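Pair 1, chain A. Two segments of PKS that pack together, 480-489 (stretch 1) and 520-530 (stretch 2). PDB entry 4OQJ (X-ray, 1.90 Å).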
# COMPACT_ATOMS: atom_id res chain seq x y z
N ALA A 480 5.53 32.96 14.58
CA ALA A 480 4.23 32.70 13.98
C ALA A 480 3.42 33.99 13.86
O ALA A 480 2.71 34.20 12.86
CB ALA A 480 3.46 31.66 14.78
N THR A 481 3.51 34.84 14.88
CA THR A 481 2.86 36.15 14.86
C THR A 481 3.39 37.03 13.72
O THR A 481 2.61 37.62 12.96
CB THR A 481 3.04 36.87 16.20
OG1 THR A 481 2.53 36.04 17.25
CG2 THR A 481 2.30 38.24 16.21
N ALA A 482 4.71 37.11 13.59
CA ALA A 482 5.32 37.85 12.48
C ALA A 482 4.91 37.27 11.13
O ALA A 482 4.55 38.02 10.21
CB ALA A 482 6.83 37.85 12.62
N ASP A 483 4.94 35.95 10.99
CA ASP A 483 4.52 35.29 9.76
C ASP A 483 3.08 35.62 9.38
O ASP A 483 2.78 35.86 8.21
CB ASP A 483 4.65 33.75 9.87
CG ASP A 483 6.09 33.25 9.89
OD1 ASP A 483 7.02 34.02 9.53
OD2 ASP A 483 6.30 32.07 10.26
N LEU A 484 2.18 35.57 10.36
CA LEU A 484 0.77 35.84 10.07
C LEU A 484 0.61 37.30 9.68
O LEU A 484 -0.12 37.62 8.74
CB LEU A 484 -0.12 35.54 11.29
CG LEU A 484 -1.61 35.81 11.05
CD1 LEU A 484 -2.15 34.94 9.94
CD2 LEU A 484 -2.43 35.62 12.33
N ALA A 485 1.28 38.18 10.41
CA ALA A 485 1.28 39.61 10.11
C ALA A 485 1.68 39.84 8.67
O ALA A 485 0.99 40.53 7.92
CB ALA A 485 2.21 40.34 11.03
N ARG A 486 2.80 39.22 8.29
CA ARG A 486 3.34 39.33 6.94
C ARG A 486 2.34 38.81 5.93
O ARG A 486 2.10 39.44 4.91
CB ARG A 486 4.66 38.57 6.84
CG ARG A 486 5.42 38.76 5.51
CD ARG A 486 6.79 38.06 5.51
NE ARG A 486 7.51 38.23 6.78
CZ ARG A 486 7.71 37.26 7.68
NH1 ARG A 486 7.27 36.02 7.46
NH2 ARG A 486 8.37 37.54 8.80
N ALA A 487 1.76 37.64 6.19
CA ALA A 487 0.83 37.06 5.23
C ALA A 487 -0.41 37.96 5.09
O ALA A 487 -1.02 38.06 4.01
CB ALA A 487 0.43 35.64 5.66
N LEU A 488 -0.80 38.59 6.19
CA LEU A 488 -2.00 39.42 6.16
C LEU A 488 -1.75 40.70 5.35
O LEU A 488 -2.60 41.12 4.56
CB LEU A 488 -2.46 39.73 7.59
CG LEU A 488 -3.14 38.56 8.34
CD1 LEU A 488 -3.55 39.00 9.74
CD2 LEU A 488 -4.34 37.98 7.59
N ARG A 489 -0.58 41.31 5.51
CA ARG A 489 -0.19 42.47 4.68
C ARG A 489 -0.22 42.16 3.19
O ARG A 489 -0.63 42.99 2.38
CB ARG A 489 1.21 42.95 5.03
CG ARG A 489 1.34 43.68 6.33
CD ARG A 489 2.72 43.49 6.92
NE ARG A 489 3.76 43.45 5.90
CZ ARG A 489 5.00 43.02 6.12
NH1 ARG A 489 5.89 43.03 5.13
NH2 ARG A 489 5.36 42.57 7.32
N GLY A 520 -10.42 44.16 10.75
CA GLY A 520 -10.17 43.74 9.38
C GLY A 520 -8.75 43.27 9.19
O GLY A 520 -7.94 43.29 10.13
N VAL A 521 -8.42 42.87 7.97
CA VAL A 521 -7.11 42.30 7.68
C VAL A 521 -5.97 43.32 7.86
O VAL A 521 -4.97 43.03 8.54
CB VAL A 521 -7.09 41.71 6.27
CG1 VAL A 521 -5.69 41.21 5.89
CG2 VAL A 521 -8.10 40.58 6.19
N ARG A 522 -6.12 44.51 7.28
CA ARG A 522 -5.09 45.53 7.43
C ARG A 522 -4.86 45.83 8.92
O ARG A 522 -3.73 45.78 9.41
CB ARG A 522 -5.48 46.81 6.68
N ASP A 523 -5.96 46.09 9.62
CA ASP A 523 -5.93 46.33 11.07
C ASP A 523 -5.16 45.24 11.82
O ASP A 523 -4.30 45.52 12.66
CB ASP A 523 -7.36 46.41 11.61
CG ASP A 523 -7.40 46.59 13.12
OD1 ASP A 523 -6.85 47.60 13.62
OD2 ASP A 523 -7.97 45.71 13.80
N ALA A 524 -5.50 44.00 11.51
CA ALA A 524 -4.87 42.86 12.15
C ALA A 524 -3.38 42.86 11.87
O ALA A 524 -2.56 42.67 12.77
CB ALA A 524 -5.50 41.56 11.67
N ALA A 525 -3.03 43.10 10.61
CA ALA A 525 -1.63 43.00 10.19
C ALA A 525 -0.78 43.94 11.02
O ALA A 525 0.30 43.58 11.52
CB ALA A 525 -1.49 43.30 8.72
N LEU A 526 -1.29 45.15 11.21
CA LEU A 526 -0.54 46.17 11.90
C LEU A 526 -0.44 45.87 13.39
O LEU A 526 0.66 45.86 13.95
CB LEU A 526 -1.19 47.54 11.67
CG LEU A 526 -0.49 48.71 12.34
CD1 LEU A 526 0.93 48.86 11.83
CD2 LEU A 526 -1.28 49.96 12.11
N ALA A 527 -1.59 45.59 14.01
CA ALA A 527 -1.64 45.25 15.43
C ALA A 527 -0.70 44.10 15.77
O ALA A 527 0.05 44.18 16.75
CB ALA A 527 -3.07 44.90 15.82
N LEU A 528 -0.70 43.06 14.94
CA LEU A 528 0.16 41.90 15.16
C LEU A 528 1.64 42.25 15.03
O LEU A 528 2.48 41.75 15.79
CB LEU A 528 -0.20 40.77 14.18
CG LEU A 528 -1.59 40.15 14.40
CD1 LEU A 528 -1.96 39.21 13.26
CD2 LEU A 528 -1.63 39.42 15.73
N ALA A 529 1.96 43.13 14.09
CA ALA A 529 3.35 43.54 13.91
C ALA A 529 3.84 44.39 15.10
O ALA A 529 4.98 44.24 15.53
CB ALA A 529 3.50 44.32 12.62
N LEU A 530 2.97 45.23 15.64
CA LEU A 530 3.37 46.16 16.71
C LEU A 530 3.55 45.46 18.06
O LEU A 530 4.44 45.81 18.84
CB LEU A 530 2.34 47.29 16.84
CG LEU A 530 2.05 48.15 15.60
CD1 LEU A 530 1.42 49.49 15.97
CD2 LEU A 530 3.29 48.35 14.74

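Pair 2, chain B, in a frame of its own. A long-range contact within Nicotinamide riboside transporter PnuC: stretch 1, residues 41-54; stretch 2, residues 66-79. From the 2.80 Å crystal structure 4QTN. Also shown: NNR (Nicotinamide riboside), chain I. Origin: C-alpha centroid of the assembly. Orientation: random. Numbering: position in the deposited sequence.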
# COMPACT_ATOMS: atom_id res chain seq x y z
N TRP B 41 0.71 -24.76 13.95
CA TRP B 41 -0.74 -24.71 13.96
C TRP B 41 -1.23 -23.55 14.82
O TRP B 41 -2.33 -23.04 14.62
CB TRP B 41 -1.30 -26.03 14.51
CG TRP B 41 -1.04 -26.21 15.99
CD1 TRP B 41 0.14 -26.59 16.58
CD2 TRP B 41 -1.97 -26.01 17.05
NE1 TRP B 41 -0.01 -26.64 17.95
CE2 TRP B 41 -1.29 -26.29 18.27
CE3 TRP B 41 -3.31 -25.62 17.11
CZ2 TRP B 41 -1.92 -26.19 19.52
CZ3 TRP B 41 -3.93 -25.52 18.36
CH2 TRP B 41 -3.23 -25.81 19.54
N LEU B 42 -0.40 -23.13 15.78
CA LEU B 42 -0.78 -22.09 16.74
C LEU B 42 -0.99 -20.77 16.06
O LEU B 42 -2.10 -20.23 16.08
CB LEU B 42 0.28 -21.94 17.84
CG LEU B 42 0.01 -22.49 19.24
CD1 LEU B 42 0.68 -21.60 20.26
CD2 LEU B 42 -1.48 -22.61 19.54
N ALA B 43 0.08 -20.26 15.45
CA ALA B 43 0.04 -18.98 14.75
C ALA B 43 -1.03 -18.97 13.64
O ALA B 43 -1.60 -17.92 13.33
CB ALA B 43 1.41 -18.64 14.18
N SER B 44 -1.31 -20.13 13.07
CA SER B 44 -2.34 -20.20 12.05
C SER B 44 -3.76 -20.12 12.61
O SER B 44 -4.61 -19.47 12.02
CB SER B 44 -2.16 -21.39 11.13
OG SER B 44 -1.37 -21.00 10.03
N VAL B 45 -3.99 -20.73 13.78
CA VAL B 45 -5.22 -20.45 14.55
C VAL B 45 -5.24 -18.97 14.95
O VAL B 45 -6.27 -18.31 14.86
CB VAL B 45 -5.34 -21.33 15.82
CG1 VAL B 45 -6.44 -20.82 16.72
CG2 VAL B 45 -5.63 -22.76 15.45
N ALA B 46 -4.08 -18.45 15.36
CA ALA B 46 -3.98 -17.07 15.80
C ALA B 46 -4.31 -16.09 14.68
O ALA B 46 -4.78 -15.00 14.94
CB ALA B 46 -2.59 -16.78 16.39
N ALA B 47 -4.09 -16.50 13.43
CA ALA B 47 -4.47 -15.65 12.31
C ALA B 47 -5.95 -15.75 12.01
O ALA B 47 -6.66 -14.77 12.08
CB ALA B 47 -3.65 -15.98 11.09
N VAL B 48 -6.42 -16.96 11.72
CA VAL B 48 -7.85 -17.19 11.44
C VAL B 48 -8.80 -16.53 12.46
O VAL B 48 -9.71 -15.79 12.08
CB VAL B 48 -8.17 -18.69 11.29
CG1 VAL B 48 -9.68 -18.93 11.29
CG2 VAL B 48 -7.56 -19.22 10.02
N THR B 49 -8.61 -16.83 13.75
CA THR B 49 -9.22 -16.01 14.81
C THR B 49 -8.34 -14.81 14.94
O THR B 49 -7.24 -14.91 15.44
CB THR B 49 -9.27 -16.75 16.19
OG1 THR B 49 -7.94 -16.98 16.67
CG2 THR B 49 -10.00 -18.08 16.07
N GLY B 50 -8.78 -13.68 14.43
CA GLY B 50 -7.94 -12.52 14.41
C GLY B 50 -8.17 -11.78 13.15
O GLY B 50 -8.37 -10.58 13.16
N ILE B 51 -8.17 -12.51 12.05
CA ILE B 51 -8.72 -11.99 10.81
C ILE B 51 -10.21 -11.81 10.98
O ILE B 51 -10.75 -10.74 10.69
CB ILE B 51 -8.40 -12.89 9.60
CG1 ILE B 51 -6.99 -12.60 9.09
CG2 ILE B 51 -9.39 -12.65 8.48
CD1 ILE B 51 -6.35 -13.75 8.34
N LEU B 52 -10.87 -12.82 11.55
CA LEU B 52 -12.26 -12.68 11.94
C LEU B 52 -12.48 -11.56 12.98
O LEU B 52 -13.44 -10.80 12.86
CB LEU B 52 -12.86 -14.01 12.41
CG LEU B 52 -13.35 -14.86 11.23
CD1 LEU B 52 -12.41 -16.02 10.97
CD2 LEU B 52 -14.77 -15.35 11.43
N CYS B 53 -11.58 -11.44 13.97
CA CYS B 53 -11.74 -10.38 14.97
C CYS B 53 -11.86 -9.02 14.29
O CYS B 53 -12.89 -8.37 14.40
CB CYS B 53 -10.62 -10.36 15.98
SG CYS B 53 -10.81 -9.05 17.24
N VAL B 54 -10.83 -8.63 13.56
CA VAL B 54 -10.80 -7.29 12.97
C VAL B 54 -11.81 -7.05 11.84
O VAL B 54 -12.32 -5.95 11.69
CB VAL B 54 -9.40 -6.91 12.49
CG1 VAL B 54 -8.42 -6.93 13.67
CG2 VAL B 54 -8.96 -7.84 11.37
N LEU B 66 -15.29 -12.20 21.33
CA LEU B 66 -14.98 -13.59 21.60
C LEU B 66 -13.78 -14.06 20.78
O LEU B 66 -12.83 -14.62 21.33
CB LEU B 66 -16.19 -14.47 21.34
CG LEU B 66 -15.87 -15.97 21.37
CD1 LEU B 66 -15.19 -16.36 22.68
CD2 LEU B 66 -17.13 -16.79 21.13
N PHE B 67 -13.83 -13.82 19.47
CA PHE B 67 -12.69 -14.09 18.59
C PHE B 67 -11.42 -13.41 19.08
O PHE B 67 -10.38 -14.04 19.17
CB PHE B 67 -12.99 -13.65 17.15
CG PHE B 67 -14.03 -14.48 16.47
CD1 PHE B 67 -13.74 -15.76 16.01
CD2 PHE B 67 -15.33 -14.00 16.31
CE1 PHE B 67 -14.70 -16.53 15.39
CE2 PHE B 67 -16.30 -14.77 15.69
CZ PHE B 67 -15.99 -16.04 15.23
N GLY B 68 -11.53 -12.12 19.39
CA GLY B 68 -10.38 -11.35 19.85
C GLY B 68 -9.71 -12.00 21.03
O GLY B 68 -8.47 -12.09 21.09
N LEU B 69 -10.53 -12.47 21.98
CA LEU B 69 -10.04 -13.09 23.21
C LEU B 69 -9.09 -14.25 22.92
O LEU B 69 -7.99 -14.30 23.47
CB LEU B 69 -11.21 -13.55 24.10
CG LEU B 69 -10.95 -13.89 25.57
CD1 LEU B 69 -10.50 -15.34 25.74
CD2 LEU B 69 -9.94 -12.94 26.19
N ILE B 70 -9.52 -15.17 22.05
CA ILE B 70 -8.68 -16.29 21.60
C ILE B 70 -7.43 -15.74 20.92
O ILE B 70 -6.30 -16.04 21.32
CB ILE B 70 -9.42 -17.18 20.58
CG1 ILE B 70 -10.56 -17.94 21.26
CG2 ILE B 70 -8.45 -18.16 19.92
CD1 ILE B 70 -11.63 -18.42 20.29
N SER B 71 -7.67 -14.92 19.90
CA SER B 71 -6.64 -14.50 18.99
C SER B 71 -5.48 -13.84 19.70
O SER B 71 -4.33 -14.25 19.50
CB SER B 71 -7.21 -13.56 17.94
OG SER B 71 -6.16 -12.95 17.22
N VAL B 72 -5.76 -12.79 20.50
CA VAL B 72 -4.69 -12.02 21.16
C VAL B 72 -3.86 -12.85 22.15
O VAL B 72 -2.68 -12.58 22.36
CB VAL B 72 -5.19 -10.71 21.85
CG1 VAL B 72 -5.59 -9.67 20.81
CG2 VAL B 72 -6.33 -10.98 22.84
N SER B 73 -4.49 -13.88 22.73
CA SER B 73 -3.84 -14.73 23.73
C SER B 73 -2.78 -15.55 23.03
O SER B 73 -1.58 -15.38 23.27
CB SER B 73 -4.86 -15.65 24.40
OG SER B 73 -5.91 -14.90 24.97
N LEU B 74 -3.24 -16.42 22.14
CA LEU B 74 -2.35 -17.16 21.28
C LEU B 74 -1.23 -16.26 20.74
O LEU B 74 -0.05 -16.51 21.00
CB LEU B 74 -3.15 -17.80 20.13
CG LEU B 74 -4.22 -18.82 20.56
CD1 LEU B 74 -4.90 -19.44 19.35
CD2 LEU B 74 -3.64 -19.89 21.47
N TYR B 75 -1.61 -15.20 20.01
CA TYR B 75 -0.63 -14.30 19.41
C TYR B 75 0.38 -13.84 20.45
O TYR B 75 1.58 -13.73 20.16
CB TYR B 75 -1.31 -13.10 18.75
CG TYR B 75 -0.37 -12.01 18.22
CD1 TYR B 75 0.13 -12.05 16.92
CD2 TYR B 75 -0.02 -10.92 19.01
CE1 TYR B 75 0.97 -11.06 16.44
CE2 TYR B 75 0.83 -9.93 18.54
CZ TYR B 75 1.32 -10.00 17.26
OH TYR B 75 2.15 -9.02 16.81
N ALA B 76 -0.09 -13.59 21.67
CA ALA B 76 0.79 -13.13 22.74
C ALA B 76 1.89 -14.15 22.99
O ALA B 76 3.07 -13.80 23.13
CB ALA B 76 0.01 -12.85 24.01
N TYR B 77 1.51 -15.42 23.03
CA TYR B 77 2.45 -16.51 23.21
C TYR B 77 3.41 -16.56 22.02
O TYR B 77 4.63 -16.42 22.17
CB TYR B 77 1.68 -17.83 23.38
CG TYR B 77 2.54 -19.07 23.48
CD1 TYR B 77 3.10 -19.45 24.69
CD2 TYR B 77 2.74 -19.88 22.37
CE1 TYR B 77 3.87 -20.59 24.79
CE2 TYR B 77 3.51 -21.03 22.46
CZ TYR B 77 4.07 -21.38 23.66
OH TYR B 77 4.83 -22.53 23.75
N VAL B 78 2.84 -16.68 20.82
CA VAL B 78 3.61 -16.82 19.59
C VAL B 78 4.56 -15.64 19.35
O VAL B 78 5.62 -15.82 18.77
CB VAL B 78 2.68 -17.01 18.36
CG1 VAL B 78 3.49 -17.08 17.06
CG2 VAL B 78 1.81 -18.26 18.52
N SER B 79 4.18 -14.44 19.79
CA SER B 79 5.08 -13.28 19.63
C SER B 79 6.25 -13.31 20.63
O SER B 79 7.31 -12.71 20.38
CB SER B 79 4.33 -11.94 19.67
OG SER B 79 3.62 -11.77 20.88
O2R NNR I . -10.09 -6.03 19.12
C2R NNR I . -8.79 -6.07 18.31
C3R NNR I . -7.78 -7.00 18.99
O3R NNR I . -8.02 -7.02 20.33
C4R NNR I . -6.43 -6.37 18.74
C5R NNR I . -5.71 -6.96 17.46
O5R NNR I . -4.62 -6.06 17.08
O4R NNR I . -6.66 -5.10 18.59
C1R NNR I . -8.22 -4.90 18.25
N1 NNR I . -8.37 -4.29 16.91
C2 NNR I . -7.29 -4.27 16.01
C6 NNR I . -9.57 -3.75 16.54
C5 NNR I . -9.71 -3.17 15.25
C4 NNR I . -8.65 -3.14 14.37
C3 NNR I . -7.45 -3.69 14.73
C7 NNR I . -6.32 -3.67 13.72
O7 NNR I . -5.18 -3.73 14.08
N7 NNR I . -6.62 -3.59 12.32

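What backbone arrangement do the two pairs share? In each, two helices run roughly antiparallel, crossing at -149° in pair 1 and -143° in pair 2, with axes that approach to 8.2 Å and 8.0 Å. The N, CA and C atoms of 14 central residues superpose with an RMSD of 0.4 Å. The tightest CA pairs fall at matching positions: Ala A485 CA lies 4.5 Å from Ala A525 CA, and Ala B46 CA lies 4.9 Å from Ser B71 CA. Small residues on both helices at this point leave room for the backbones to come so near.

Which large side chain is the same in both? Leu A528 matches Leu B74, and both use the m, t rotamer. Leu A528 is a knob among Thr A481, Leu A484, Ala A485 and Leu A488, with its CB 4.0 Å from Ala A485 CB and its CD1 3.7 Å from Leu A484 CD2. Leu B74 meets the corresponding Ala B46, CB to CB at 3.9 Å, and Val B45, whose CG1 is 3.3 Å from Leu B74 CD1. Where pair 1 has Thr A481, reaching Leu A528 O with CG2 at 3.5 Å, pair 2 has Leu B42, whose CD2 is 4.0 Å from Leu B74 CD2.

How do Leu A488 and Thr B49 serve the same position? Leu A488 is itself a knob, seated among Val A521, Ala A524, Ala A525 and Leu A528; its CD1 lies 3.8 Å from Ala A524 CB. Thr B49 is shorter, and the opposing side chains are larger: Ile B70 replaces Ala A524 and brings CG2 to 3.5 Å from Thr B49 OG1, while Phe B67 replaces Val A521. The threonine hydroxyl donates to Val B45 O at 2.8 Å, satisfying its proton within its own helix.

What changes beside the close approach? Pair 1 has no hydrogen bond between its helices; Ala A525 CB packs on Leu A488 CB at 3.9 Å and on Arg A489 CG at 3.7 Å. In pair 2 the matching Ser B71 points a hydroxyl at the other helix, where Ala B46 O is a possible weak acceptor, 3.4 Å from Ser B71 OG. Arg A489 becomes Gly B50, at a kink where Gly B50 N has no bond to the turn before. An ideal CB on Gly B50 would lie 2.7 Å from Ser B71 OG, and its backbone angles alone call for glycine.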